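Local coordinates for uncharacterized conserved protein YndB, AHSA1/START domain (PDB 6V04) that is of unknown function but is encoded in the dynemicin biosynthetic locus and has a START/Bet v1-like fold, which suggests a role in making that compound, at residues A38-H43 with K141-Y145; E207-F212 with A224-T229; W13-S19 with T103-D109; G193-F197 with L258-F262. All coordinates share one frame. Residue numbers count along the deposited sequence, not the author numbering.

Interaction 1: A38-H43 with K141-Y145; sequences AQWFGH and KPSRY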
loop_
_atom_site.group_PDB
_atom_site.type_symbol
_atom_site.label_atom_id
_atom_site.label_comp_id
_atom_site.label_asym_id
_atom_site.label_seq_id
_atom_site.Cartn_x
_atom_site.Cartn_y
_atom_site.Cartn_z
ATOM N N ALA A 38 -8.031 6.592 14.177
ATOM C CA ALA A 38 -8.785 6.888 12.964
ATOM C C ALA A 38 -8.776 8.366 12.606
ATOM O O ALA A 38 -9.209 8.720 11.505
ATOM C CB ALA A 38 -10.217 6.387 13.132
ATOM N N GLN A 39 -8.309 9.239 13.498
ATOM C CA GLN A 39 -8.270 10.660 13.179
ATOM C C GLN A 39 -7.020 11.064 12.416
ATOM O O GLN A 39 -7.000 12.151 11.833
ATOM C CB GLN A 39 -8.375 11.499 14.455
ATOM C CG GLN A 39 -9.584 11.171 15.316
ATOM C CD GLN A 39 -10.877 11.293 14.566
ATOM O OE1 GLN A 39 -11.688 10.364 14.541
ATOM N NE2 GLN A 39 -11.085 12.444 13.948
ATOM N N TRP A 40 -5.960 10.230 12.414
ATOM C CA TRP A 40 -4.728 10.582 11.717
ATOM C C TRP A 40 -4.124 9.453 10.897
ATOM O O TRP A 40 -3.416 9.745 9.926
ATOM C CB TRP A 40 -3.671 11.089 12.729
ATOM C CG TRP A 40 -3.234 10.038 13.709
ATOM C CD1 TRP A 40 -3.857 9.703 14.878
ATOM C CD2 TRP A 40 -2.101 9.170 13.593
ATOM N NE1 TRP A 40 -3.177 8.682 15.497
ATOM C CE2 TRP A 40 -2.101 8.331 14.724
ATOM C CE3 TRP A 40 -1.088 9.018 12.644
ATOM C CZ2 TRP A 40 -1.110 7.360 14.935
ATOM C CZ3 TRP A 40 -0.104 8.043 12.861
ATOM C CH2 TRP A 40 -0.146 7.223 13.981
ATOM N N PHE A 41 -4.367 8.183 11.236
ATOM C CA PHE A 41 -3.690 7.053 10.609
ATOM C C PHE A 41 -4.641 6.251 9.728
ATOM O O PHE A 41 -4.484 6.234 8.505
ATOM C CB PHE A 41 -3.067 6.172 11.699
ATOM C CG PHE A 41 -2.256 5.011 11.170
ATOM C CD1 PHE A 41 -1.173 5.228 10.347
ATOM C CD2 PHE A 41 -2.556 3.707 11.550
ATOM C CE1 PHE A 41 -0.410 4.153 9.878
ATOM C CE2 PHE A 41 -1.799 2.636 11.089
ATOM C CZ PHE A 41 -0.743 2.863 10.243
ATOM N N GLY A 42 -5.601 5.559 10.321
ATOM C CA GLY A 42 -6.482 4.683 9.574
ATOM C C GLY A 42 -7.436 4.020 10.535
ATOM O O GLY A 42 -7.394 4.249 11.746
ATOM N N HIS A 43 -8.301 3.182 9.980
ATOM C CA HIS A 43 -9.345 2.525 10.746
ATOM C C HIS A 43 -8.889 1.133 11.171
ATOM O O HIS A 43 -8.688 0.260 10.323
ATOM C CB HIS A 43 -10.630 2.424 9.928
ATOM C CG HIS A 43 -11.699 1.631 10.605
ATOM N ND1 HIS A 43 -12.545 2.179 11.543
ATOM C CD2 HIS A 43 -12.026 0.321 10.519
ATOM C CE1 HIS A 43 -13.360 1.243 11.995
ATOM N NE2 HIS A 43 -13.068 0.107 11.390
ATOM N N LYS A 141 -8.051 18.235 15.331
ATOM C CA LYS A 141 -8.857 18.010 14.139
ATOM C C LYS A 141 -8.334 16.795 13.395
ATOM O O LYS A 141 -7.163 16.436 13.523
ATOM C CB LYS A 141 -8.803 19.232 13.225
ATOM C CG LYS A 141 -9.270 20.534 13.854
ATOM C CD LYS A 141 -10.770 20.545 14.030
ATOM C CE LYS A 141 -11.267 21.868 14.607
ATOM N NZ LYS A 141 -11.039 23.020 13.683
ATOM N N PRO A 142 -9.169 16.127 12.606
ATOM C CA PRO A 142 -8.651 15.010 11.818
ATOM C C PRO A 142 -7.621 15.478 10.805
ATOM O O PRO A 142 -7.743 16.544 10.198
ATOM C CB PRO A 142 -9.894 14.424 11.144
ATOM C CG PRO A 142 -10.923 15.470 11.230
ATOM C CD PRO A 142 -10.625 16.267 12.468
ATOM N N SER A 143 -6.589 14.664 10.639
ATOM C CA SER A 143 -5.516 14.934 9.700
ATOM C C SER A 143 -5.333 13.802 8.702
ATOM O O SER A 143 -4.343 13.796 7.969
ATOM C CB SER A 143 -4.219 15.164 10.475
ATOM O OG SER A 143 -3.964 13.994 11.221
ATOM N N ARG A 144 -6.268 12.850 8.649
ATOM C CA ARG A 144 -6.234 11.753 7.687
ATOM C C ARG A 144 -6.199 12.265 6.254
ATOM O O ARG A 144 -6.860 13.255 5.921
ATOM C CB ARG A 144 -7.496 10.892 7.808
ATOM C CG ARG A 144 -7.697 10.143 9.101
ATOM C CD ARG A 144 -7.065 8.760 9.065
ATOM N NE ARG A 144 -7.578 7.897 7.995
ATOM C CZ ARG A 144 -8.658 7.126 8.089
ATOM N NH1 ARG A 144 -9.374 7.095 9.207
ATOM N NH2 ARG A 144 -9.020 6.377 7.054
ATOM N N TYR A 145 -5.545 11.520 5.368
ATOM C CA TYR A 145 -5.848 11.727 3.953
ATOM C C TYR A 145 -7.106 10.955 3.591
ATOM O O TYR A 145 -7.473 9.986 4.264
ATOM C CB TYR A 145 -4.694 11.310 3.049
ATOM C CG TYR A 145 -4.278 9.853 3.070
ATOM C CD1 TYR A 145 -4.932 8.889 2.310
ATOM C CD2 TYR A 145 -3.166 9.459 3.788
ATOM C CE1 TYR A 145 -4.514 7.554 2.317
ATOM C CE2 TYR A 145 -2.738 8.148 3.797
ATOM C CZ TYR A 145 -3.400 7.196 3.063
ATOM O OH TYR A 145 -2.914 5.891 3.097
HETATM O O HOH W 1 -4.650 8.937 6.618
#

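Interaction 2: E207-F212 with A224-T229; sequences ERALTF and ACQVRT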
loop_
_atom_site.group_PDB
_atom_site.type_symbol
_atom_site.label_atom_id
_atom_site.label_comp_id
_atom_site.label_asym_id
_atom_site.label_seq_id
_atom_site.Cartn_x
_atom_site.Cartn_y
_atom_site.Cartn_z
ATOM N N GLU A 207 10.245 -10.771 -18.773
ATOM C CA GLU A 207 10.820 -11.087 -17.453
ATOM C C GLU A 207 11.569 -9.910 -16.824
ATOM O O GLU A 207 12.452 -10.106 -15.976
ATOM C CB GLU A 207 11.716 -12.330 -17.517
ATOM C CG GLU A 207 10.909 -13.593 -17.825
ATOM C CD GLU A 207 11.697 -14.880 -17.735
ATOM O OE1 GLU A 207 12.880 -14.865 -17.305
ATOM O OE2 GLU A 207 11.131 -15.927 -18.132
ATOM N N ARG A 208 11.204 -8.685 -17.203
ATOM C CA ARG A 208 11.818 -7.478 -16.662
ATOM C C ARG A 208 10.761 -6.460 -16.234
ATOM O O ARG A 208 10.676 -6.090 -15.053
ATOM C CB ARG A 208 12.754 -6.842 -17.700
ATOM C CG ARG A 208 13.916 -7.726 -18.198
ATOM C CD ARG A 208 14.980 -7.908 -17.144
ATOM N NE ARG A 208 16.120 -8.690 -17.619
ATOM C CZ ARG A 208 16.210 -10.014 -17.561
ATOM N NH1 ARG A 208 15.221 -10.737 -17.046
ATOM N NH2 ARG A 208 17.307 -10.617 -18.004
ATOM N N ALA A 209 9.930 -6.016 -17.178
ATOM C CA ALA A 209 9.052 -4.891 -16.911
ATOM C C ALA A 209 7.941 -4.858 -17.943
ATOM O O ALA A 209 8.115 -5.312 -19.075
ATOM C CB ALA A 209 9.824 -3.568 -16.924
ATOM N N LEU A 210 6.807 -4.308 -17.532
ATOM C CA LEU A 210 5.623 -4.179 -18.370
ATOM C C LEU A 210 5.032 -2.808 -18.117
ATOM O O LEU A 210 4.825 -2.436 -16.959
ATOM C CB LEU A 210 4.603 -5.274 -18.038
ATOM C CG LEU A 210 3.175 -5.079 -18.554
ATOM C CD1 LEU A 210 3.154 -5.099 -20.071
ATOM C CD2 LEU A 210 2.284 -6.153 -17.978
ATOM N N THR A 211 4.772 -2.049 -19.178
ATOM C CA THR A 211 4.071 -0.786 -19.029
ATOM C C THR A 211 2.882 -0.762 -19.973
ATOM O O THR A 211 2.896 -1.369 -21.050
ATOM C CB THR A 211 4.973 0.428 -19.290
ATOM O OG1 THR A 211 5.499 0.395 -20.617
ATOM C CG2 THR A 211 6.134 0.431 -18.320
ATOM N N PHE A 212 1.838 -0.072 -19.539
ATOM C CA PHE A 212 0.689 0.177 -20.398
ATOM C C PHE A 212 -0.124 1.299 -19.779
ATOM O O PHE A 212 0.088 1.692 -18.630
ATOM C CB PHE A 212 -0.168 -1.089 -20.628
ATOM C CG PHE A 212 -0.685 -1.733 -19.371
ATOM C CD1 PHE A 212 -1.900 -1.361 -18.831
ATOM C CD2 PHE A 212 0.027 -2.744 -18.744
ATOM C CE1 PHE A 212 -2.374 -1.961 -17.682
ATOM C CE2 PHE A 212 -0.435 -3.337 -17.594
ATOM C CZ PHE A 212 -1.646 -2.955 -17.059
ATOM N N ALA A 224 -1.448 5.429 -15.976
ATOM C CA ALA A 224 -0.200 4.799 -16.394
ATOM C C ALA A 224 0.146 3.682 -15.427
ATOM O O ALA A 224 0.171 3.896 -14.210
ATOM C CB ALA A 224 0.938 5.816 -16.451
ATOM N N CYS A 225 0.446 2.509 -15.967
ATOM C CA CYS A 225 0.718 1.333 -15.157
ATOM C C CYS A 225 2.106 0.805 -15.464
ATOM O O CYS A 225 2.479 0.656 -16.634
ATOM C CB CYS A 225 -0.317 0.249 -15.409
ATOM S SG CYS A 225 -0.014 -1.191 -14.414
ATOM N N GLN A 226 2.843 0.494 -14.404
ATOM C CA GLN A 226 4.176 -0.081 -14.495
ATOM C C GLN A 226 4.209 -1.309 -13.604
ATOM O O GLN A 226 3.890 -1.219 -12.415
ATOM C CB GLN A 226 5.238 0.929 -14.063
ATOM C CG GLN A 226 5.283 2.186 -14.904
ATOM C CD GLN A 226 5.155 3.449 -14.077
ATOM O OE1 GLN A 226 5.651 3.523 -12.952
ATOM N NE2 GLN A 226 4.475 4.451 -14.627
ATOM N N VAL A 227 4.590 -2.445 -14.171
ATOM C CA VAL A 227 4.753 -3.705 -13.456
ATOM C C VAL A 227 6.201 -4.146 -13.642
ATOM O O VAL A 227 6.734 -4.085 -14.755
ATOM C CB VAL A 227 3.787 -4.777 -13.990
ATOM C CG1 VAL A 227 3.947 -6.089 -13.226
ATOM C CG2 VAL A 227 2.355 -4.291 -13.911
ATOM N N ARG A 228 6.841 -4.575 -12.564
ATOM C CA ARG A 228 8.238 -4.969 -12.636
ATOM C C ARG A 228 8.468 -6.175 -11.747
ATOM O O ARG A 228 7.738 -6.402 -10.783
ATOM C CB ARG A 228 9.160 -3.818 -12.214
ATOM C CG ARG A 228 8.772 -2.481 -12.817
ATOM C CD ARG A 228 9.945 -1.523 -12.941
ATOM N NE ARG A 228 9.488 -0.146 -13.122
ATOM C CZ ARG A 228 8.859 0.307 -14.205
ATOM N NH1 ARG A 228 8.592 -0.502 -15.223
ATOM N NH2 ARG A 228 8.483 1.578 -14.267
ATOM N N THR A 229 9.497 -6.944 -12.077
ATOM C CA THR A 229 9.973 -8.000 -11.199
ATOM C C THR A 229 11.432 -7.737 -10.857
ATOM O O THR A 229 12.219 -7.316 -11.707
ATOM C CB THR A 229 9.804 -9.383 -11.842
ATOM O OG1 THR A 229 10.354 -9.373 -13.164
ATOM C CG2 THR A 229 8.353 -9.768 -11.891
HETATM O O HOH W 2 13.193 -5.932 -13.794
#

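Interaction 3: W13-S19 with T103-D109; sequences WVRVMVS and TTLTVDD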
loop_
_atom_site.group_PDB
_atom_site.type_symbol
_atom_site.label_atom_id
_atom_site.label_comp_id
_atom_site.label_asym_id
_atom_site.label_seq_id
_atom_site.Cartn_x
_atom_site.Cartn_y
_atom_site.Cartn_z
ATOM N N TRP A 13 16.144 -1.122 6.410
ATOM C CA TRP A 13 15.582 -0.696 7.687
ATOM C C TRP A 13 15.248 0.790 7.648
ATOM O O TRP A 13 16.140 1.642 7.657
ATOM C CB TRP A 13 16.583 -1.016 8.786
ATOM C CG TRP A 13 16.220 -0.624 10.156
ATOM C CD1 TRP A 13 15.009 -0.220 10.626
ATOM C CD2 TRP A 13 17.115 -0.605 11.266
ATOM N NE1 TRP A 13 15.102 0.056 11.979
ATOM C CE2 TRP A 13 16.386 -0.175 12.388
ATOM C CE3 TRP A 13 18.471 -0.907 11.411
ATOM C CZ2 TRP A 13 16.968 -0.048 13.646
ATOM C CZ3 TRP A 13 19.046 -0.775 12.653
ATOM C CH2 TRP A 13 18.290 -0.345 13.757
ATOM N N VAL A 14 13.956 1.104 7.610
ATOM C CA VAL A 14 13.499 2.482 7.616
ATOM C C VAL A 14 13.291 2.919 9.056
ATOM O O VAL A 14 12.657 2.210 9.843
ATOM C CB VAL A 14 12.206 2.624 6.796
ATOM C CG1 VAL A 14 11.621 3.997 6.995
ATOM C CG2 VAL A 14 12.508 2.358 5.332
ATOM N N ARG A 15 13.851 4.073 9.408
ATOM C CA ARG A 15 13.734 4.643 10.745
ATOM C C ARG A 15 13.283 6.086 10.603
ATOM O O ARG A 15 13.936 6.876 9.913
ATOM C CB ARG A 15 15.062 4.584 11.499
ATOM C CG ARG A 15 15.516 3.204 11.832
ATOM C CD ARG A 15 17.035 3.160 11.945
ATOM N NE ARG A 15 17.612 2.676 10.695
ATOM C CZ ARG A 15 18.739 3.119 10.150
ATOM N NH1 ARG A 15 19.446 4.084 10.729
ATOM N NH2 ARG A 15 19.154 2.594 9.005
ATOM N N VAL A 16 12.157 6.423 11.229
ATOM C CA VAL A 16 11.591 7.764 11.184
ATOM C C VAL A 16 11.239 8.168 12.609
ATOM O O VAL A 16 10.870 7.330 13.436
ATOM C CB VAL A 16 10.352 7.832 10.258
ATOM C CG1 VAL A 16 9.526 9.072 10.535
ATOM C CG2 VAL A 16 10.790 7.806 8.801
ATOM N N MET A 17 11.377 9.460 12.902
ATOM C CA MET A 17 11.085 9.987 14.225
ATOM C C MET A 17 10.272 11.266 14.096
ATOM O O MET A 17 10.372 11.988 13.100
ATOM C CB MET A 17 12.373 10.286 15.033
ATOM C CG MET A 17 13.221 9.078 15.390
ATOM S SD MET A 17 14.318 8.532 14.063
ATOM C CE MET A 17 15.602 7.705 15.002
ATOM N N VAL A 18 9.457 11.536 15.112
ATOM C CA VAL A 18 8.828 12.841 15.272
ATOM C C VAL A 18 8.857 13.201 16.752
ATOM O O VAL A 18 8.671 12.339 17.617
ATOM C CB VAL A 18 7.387 12.867 14.709
ATOM C CG1 VAL A 18 6.469 11.926 15.485
ATOM C CG2 VAL A 18 6.838 14.290 14.709
ATOM N N SER A 19 9.126 14.470 17.036
ATOM C CA SER A 19 9.063 15.018 18.382
ATOM C C SER A 19 7.849 15.929 18.467
ATOM O O SER A 19 7.663 16.793 17.605
ATOM C CB SER A 19 10.336 15.793 18.721
ATOM O OG SER A 19 10.190 16.480 19.950
ATOM N N THR A 103 7.690 14.629 23.577
ATOM C CA THR A 103 7.672 13.186 23.409
ATOM C C THR A 103 8.190 12.852 22.020
ATOM O O THR A 103 7.832 13.512 21.044
ATOM C CB THR A 103 6.255 12.623 23.575
ATOM O OG1 THR A 103 5.825 12.800 24.931
ATOM C CG2 THR A 103 6.225 11.132 23.222
ATOM N N THR A 104 9.042 11.833 21.927
ATOM C CA THR A 104 9.517 11.368 20.635
ATOM C C THR A 104 8.886 10.022 20.321
ATOM O O THR A 104 8.909 9.112 21.156
ATOM C CB THR A 104 11.039 11.250 20.609
ATOM O OG1 THR A 104 11.626 12.534 20.856
ATOM C CG2 THR A 104 11.503 10.731 19.257
ATOM N N LEU A 105 8.337 9.901 19.117
ATOM C CA LEU A 105 7.905 8.622 18.575
ATOM C C LEU A 105 8.929 8.185 17.538
ATOM O O LEU A 105 9.218 8.928 16.596
ATOM C CB LEU A 105 6.515 8.724 17.945
ATOM C CG LEU A 105 6.090 7.569 17.035
ATOM C CD1 LEU A 105 5.853 6.330 17.842
ATOM C CD2 LEU A 105 4.832 7.941 16.251
ATOM N N THR A 106 9.472 6.985 17.712
ATOM C CA THR A 106 10.406 6.394 16.768
ATOM C C THR A 106 9.729 5.219 16.079
ATOM O O THR A 106 9.237 4.307 16.751
ATOM C CB THR A 106 11.679 5.923 17.483
ATOM O OG1 THR A 106 12.282 7.025 18.167
ATOM C CG2 THR A 106 12.685 5.335 16.497
ATOM N N VAL A 107 9.711 5.242 14.748
ATOM C CA VAL A 107 9.139 4.171 13.943
ATOM C C VAL A 107 10.269 3.396 13.292
ATOM O O VAL A 107 11.116 3.983 12.608
ATOM C CB VAL A 107 8.190 4.704 12.861
ATOM C CG1 VAL A 107 7.683 3.540 12.006
ATOM C CG2 VAL A 107 7.034 5.472 13.490
ATOM N N ASP A 108 10.275 2.083 13.507
ATOM C CA ASP A 108 11.148 1.144 12.819
ATOM C C ASP A 108 10.317 0.298 11.865
ATOM O O ASP A 108 9.256 -0.198 12.245
ATOM C CB ASP A 108 11.834 0.205 13.809
ATOM C CG ASP A 108 12.802 0.909 14.722
ATOM O OD1 ASP A 108 13.747 1.540 14.213
ATOM O OD2 ASP A 108 12.621 0.806 15.955
ATOM N N ASP A 109 10.807 0.105 10.639
ATOM C CA ASP A 109 10.113 -0.724 9.651
ATOM C C ASP A 109 11.179 -1.469 8.865
ATOM O O ASP A 109 11.920 -0.850 8.097
ATOM C CB ASP A 109 9.233 0.136 8.729
ATOM C CG ASP A 109 8.445 -0.675 7.713
ATOM O OD1 ASP A 109 8.857 -1.800 7.366
ATOM O OD2 ASP A 109 7.396 -0.157 7.223
#

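Interaction 4: G193-F197 with L258-F262; sequences GPRRF and LRHRF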
loop_
_atom_site.group_PDB
_atom_site.type_symbol
_atom_site.label_atom_id
_atom_site.label_comp_id
_atom_site.label_asym_id
_atom_site.label_seq_id
_atom_site.Cartn_x
_atom_site.Cartn_y
_atom_site.Cartn_z
ATOM N N GLY A 193 -19.506 0.308 -11.975
ATOM C CA GLY A 193 -19.098 0.501 -13.348
ATOM C C GLY A 193 -18.237 1.743 -13.464
ATOM O O GLY A 193 -18.180 2.566 -12.543
ATOM N N PRO A 194 -17.531 1.904 -14.590
ATOM C CA PRO A 194 -17.460 1.004 -15.749
ATOM C C PRO A 194 -16.762 -0.319 -15.414
ATOM O O PRO A 194 -16.040 -0.362 -14.428
ATOM C CB PRO A 194 -16.636 1.805 -16.773
ATOM C CG PRO A 194 -16.546 3.211 -16.232
ATOM C CD PRO A 194 -16.674 3.090 -14.757
ATOM N N ARG A 195 -16.992 -1.360 -16.216
ATOM C CA ARG A 195 -16.284 -2.633 -16.091
ATOM C C ARG A 195 -15.153 -2.795 -17.101
ATOM O O ARG A 195 -14.101 -3.337 -16.765
ATOM C CB ARG A 195 -17.282 -3.778 -16.249
ATOM C CG ARG A 195 -16.688 -5.155 -16.208
ATOM C CD ARG A 195 -17.769 -6.200 -15.934
ATOM N NE ARG A 195 -18.330 -6.077 -14.591
ATOM C CZ ARG A 195 -19.140 -6.974 -14.037
ATOM N NH1 ARG A 195 -19.486 -8.063 -14.710
ATOM N NH2 ARG A 195 -19.606 -6.793 -12.815
ATOM N N ARG A 196 -15.334 -2.308 -18.326
ATOM C CA ARG A 196 -14.389 -2.499 -19.422
ATOM C C ARG A 196 -13.650 -1.197 -19.696
ATOM O O ARG A 196 -14.279 -0.163 -19.961
ATOM C CB ARG A 196 -15.146 -2.955 -20.672
ATOM C CG ARG A 196 -14.334 -3.062 -21.941
ATOM C CD ARG A 196 -15.233 -3.375 -23.144
ATOM N NE ARG A 196 -16.009 -4.591 -22.941
ATOM C CZ ARG A 196 -15.651 -5.799 -23.357
ATOM N NH1 ARG A 196 -14.498 -5.986 -24.000
ATOM N NH2 ARG A 196 -16.444 -6.830 -23.122
ATOM N N PHE A 197 -12.321 -1.244 -19.637
ATOM C CA PHE A 197 -11.478 -0.091 -19.895
ATOM C C PHE A 197 -10.540 -0.370 -21.061
ATOM O O PHE A 197 -9.990 -1.472 -21.180
ATOM C CB PHE A 197 -10.657 0.264 -18.647
ATOM C CG PHE A 197 -11.501 0.657 -17.480
ATOM C CD1 PHE A 197 -12.067 -0.307 -16.660
ATOM C CD2 PHE A 197 -11.756 1.988 -17.214
ATOM C CE1 PHE A 197 -12.864 0.052 -15.590
ATOM C CE2 PHE A 197 -12.556 2.354 -16.150
ATOM C CZ PHE A 197 -13.111 1.384 -15.332
ATOM N N LEU A 258 -12.800 5.245 -8.617
ATOM C CA LEU A 258 -11.950 4.533 -9.559
ATOM C C LEU A 258 -10.692 4.020 -8.872
ATOM O O LEU A 258 -10.317 2.861 -9.052
ATOM C CB LEU A 258 -11.580 5.437 -10.729
ATOM C CG LEU A 258 -12.699 5.660 -11.745
ATOM C CD1 LEU A 258 -12.417 6.909 -12.556
ATOM C CD2 LEU A 258 -12.877 4.447 -12.658
ATOM N N ARG A 259 -10.015 4.876 -8.103
ATOM C CA ARG A 259 -8.782 4.458 -7.433
ATOM C C ARG A 259 -9.044 3.264 -6.526
ATOM O O ARG A 259 -8.302 2.273 -6.552
ATOM C CB ARG A 259 -8.201 5.632 -6.647
ATOM C CG ARG A 259 -6.842 5.354 -6.026
ATOM C CD ARG A 259 -6.908 4.724 -4.655
ATOM N NE ARG A 259 -5.532 4.638 -4.152
ATOM C CZ ARG A 259 -5.051 3.683 -3.373
ATOM N NH1 ARG A 259 -5.784 2.690 -2.918
ATOM N NH2 ARG A 259 -3.757 3.723 -3.046
ATOM N N HIS A 260 -10.113 3.333 -5.734
ATOM C CA HIS A 260 -10.472 2.248 -4.828
ATOM C C HIS A 260 -10.757 0.954 -5.593
ATOM O O HIS A 260 -10.255 -0.121 -5.235
ATOM C CB HIS A 260 -11.672 2.702 -3.994
ATOM C CG HIS A 260 -11.944 1.871 -2.784
ATOM N ND1 HIS A 260 -12.426 2.415 -1.615
ATOM C CD2 HIS A 260 -11.814 0.541 -2.557
ATOM C CE1 HIS A 260 -12.597 1.456 -0.723
ATOM N NE2 HIS A 260 -12.239 0.310 -1.272
ATOM N N ARG A 261 -11.549 1.036 -6.660
ATOM C CA ARG A 261 -11.896 -0.167 -7.412
ATOM C C ARG A 261 -10.675 -0.777 -8.083
ATOM O O ARG A 261 -10.517 -2.005 -8.104
ATOM C CB ARG A 261 -12.954 0.157 -8.456
ATOM C CG ARG A 261 -14.293 0.597 -7.874
ATOM C CD ARG A 261 -15.254 1.008 -8.979
ATOM N NE ARG A 261 -15.584 -0.133 -9.834
ATOM C CZ ARG A 261 -15.688 -0.102 -11.159
ATOM N NH1 ARG A 261 -15.508 1.024 -11.843
ATOM N NH2 ARG A 261 -16.003 -1.210 -11.808
ATOM N N PHE A 262 -9.820 0.058 -8.674
ATOM C CA PHE A 262 -8.606 -0.471 -9.279
ATOM C C PHE A 262 -7.658 -1.026 -8.226
ATOM O O PHE A 262 -6.974 -2.022 -8.488
ATOM C CB PHE A 262 -7.926 0.607 -10.119
ATOM C CG PHE A 262 -8.459 0.710 -11.525
ATOM C CD1 PHE A 262 -9.619 1.416 -11.797
ATOM C CD2 PHE A 262 -7.794 0.117 -12.583
ATOM C CE1 PHE A 262 -10.097 1.527 -13.093
ATOM C CE2 PHE A 262 -8.263 0.232 -13.881
ATOM C CZ PHE A 262 -9.420 0.932 -14.140
HETATM O O HOH W 3 -16.041 3.705 -11.166
#

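Interaction 1: A38-H43 with K141-Y145
Arg144 folds its side chain back over the end of helix 34-40 and lies across the backbone of Trp40, Phe41 and Gly42. CD of Arg144 rests 3.5 Å from the carbonyl C of Trp40 and 3.5 Å from N of Phe41. The guanidinium carries one face over Gly42, with CZ of Arg144 3.6 Å from CA of Gly42. At its edge, NH1 of Arg144 donates a hydrogen bond to O of Ala38 at 2.8 Å. NH2 makes a weak hydrogen bond to the carbonyl of Phe58. N of Ser143 donates to O of Gln39 at 2.8 Å, and N of Arg144 makes a weak bond to the same O of Gln39 at 3.3 Å. The loop thus gives donors to O of Ala38 and O of Gln39, while O of Trp40 is buried with no partner. The chain leaves the helix at Gly42, whose backbone is fully extended (phi 179°, psi -180°). In this START/Bet v1-like domain the loop follows the long helix 116-139. OG of Ser143 lies 3.3 Å from CB of Trp40 and bonds to the carbonyl of Arg132 on that helix. The CA-to-CB bond of Trp40 points away from the loop, and NE1 of Trp40 bonds to the carbonyl of Ala30. Water 1 accepts from N of Tyr145 at 3.0 Å and donates weakly to O of Phe41 at 3.3 Å.

Interaction 2: E207-F212 with A224-T229
Glu207 and Arg208 lead into strand 209-214, and NH1 of Arg208 bonds back to O of Glu207 at 3.0 Å. O of Arg208 accepts a weak hydrogen bond from N of Thr229 at 3.3 Å. Water 2 joins O of Arg208 and O of Thr229. Arg208 and Ala209 form a classic beta bulge opposite Asp205. Ala209 forms a non-hydrogen-bonded pair with Arg228, and its CB meets NH1 of Arg228 at 3.7 Å. Leu210 and Val227 exchange two N-to-O hydrogen bonds, both 2.8 Å. Thr211 faces Gln226. Phe212 and Cys225 do as Leu210 does, Phe212 N to Cys225 O at 3.1 Å and Cys225 N to Phe212 O at 2.8 Å. CB of Cys225 makes a CH-pi contact, 3.9 Å from the Phe212 centroid, and SG an oblique sulfur-aromatic one at 4.1 Å. The faces differ in chemistry: Phe212, Cys225 and Val227 pack on Trp266 of helix 252-277, with Leu210 buried on the same face, while Thr211, Gln226 and Arg228 form the more polar, more exposed face.

Interaction 3: W13-S19 with T103-D109
Strand 14-20 runs antiparallel to strand 103-110, with segment axes 4.7 Å apart at closest approach. Three hydrogen-bonded pairs use both N and O of each residue. N of Val14 donates to O of Asp109 at 2.9 Å, and N of Asp109 returns to O of Val14 at 2.9 Å. N of Val16 reaches O of Val107 at 3.0 Å, and N of Val107 reaches O of Val16 at 2.7 Å. N of Val18 meets O of Leu105 at 3.0 Å, and N of Leu105 meets O of Val18 at 2.9 Å. Thr104, Thr106 and Asp108 turn their backbone bonds to Thr97, Thr95 and Gly93 on strand 90-98. Side chains add one bond, from NE1 of Trp13 to OD1 of Asp108 at 3.0 Å. The buried carboxylate of Asp109 is satisfied by a salt bridge to Arg114 and a bond from Trp126. Arg15 pairs with Asp11, and OG1 of Thr103 bonds to the carbonyl of Ala22. Val16, Val18 and Leu105 face helix 116-139. First and last strands adjoining, with a long helix over the sheet, are characteristic of the START/Bet v1-like helix-grip fold.

Interaction 4: G193-F197 with L258-F262
Arg261 makes the main polar contact, giving two hydrogen bonds to one carbonyl. NH2 of Arg261 lies 2.8 Å from O of Pro194, and NH1 of Arg261 lies 3.0 Å from the same O of Pro194. This joins the long helix 252-277 to the approach of strand 196-205 in the second half of the chain. That half repeats the START/Bet v1-like pattern of a seven-stranded antiparallel sheet packed against a long helix. NE of Arg261 has a separate partner, a salt bridge to Asp190, so NE bonds to Asp190 while NH1 and NH2 share O of Pro194. Water 3 extends the network: it accepts from NH1 of Arg261 at 2.8 Å and donates to O of Gly193 at 2.8 Å. Pro194, which follows a cis peptide bond, has its CD 3.8 Å from NH1 of Arg261.

Deeper in, Phe197 points its CA-to-CB bond toward the helix and packs against Arg261, Leu258 and Phe262. NH1 of Arg261 lies at the edge of the Phe197 ring. Phe262, one residue further along the helix, turns its ring edge to the face of Phe197 in a T-shaped stack. The centroids are 4.9 Å apart and the planes meet at 67°. On its other contacts, Phe262 meets the rings of Trp245 and His242. Leu258, one turn earlier, completes the apolar patch, with its CD2 4.1 Å from CZ of Phe197.

From the N terminus, the chain first lays down strand 14-20 and then helix 34-40. Interaction 3 closes the first loop when strand 103-110 returns beside strand 14-20. Interaction 1 closes when the loop after helix 116-139 reaches the end of helix 34-40. These two cross, because their segments alternate along the chain. Both lie in the first half: interaction 3 pairs its first and last strands, and interaction 1 joins helix 34-40 to the loop that leaves helix 116-139. The second half follows in series. Interaction 4 opens at 193-197 and closes on helix 252-277, and interaction 2, a hairpin, nests inside it. Interactions 2 and 4 reach the same sheet through neighbouring strands.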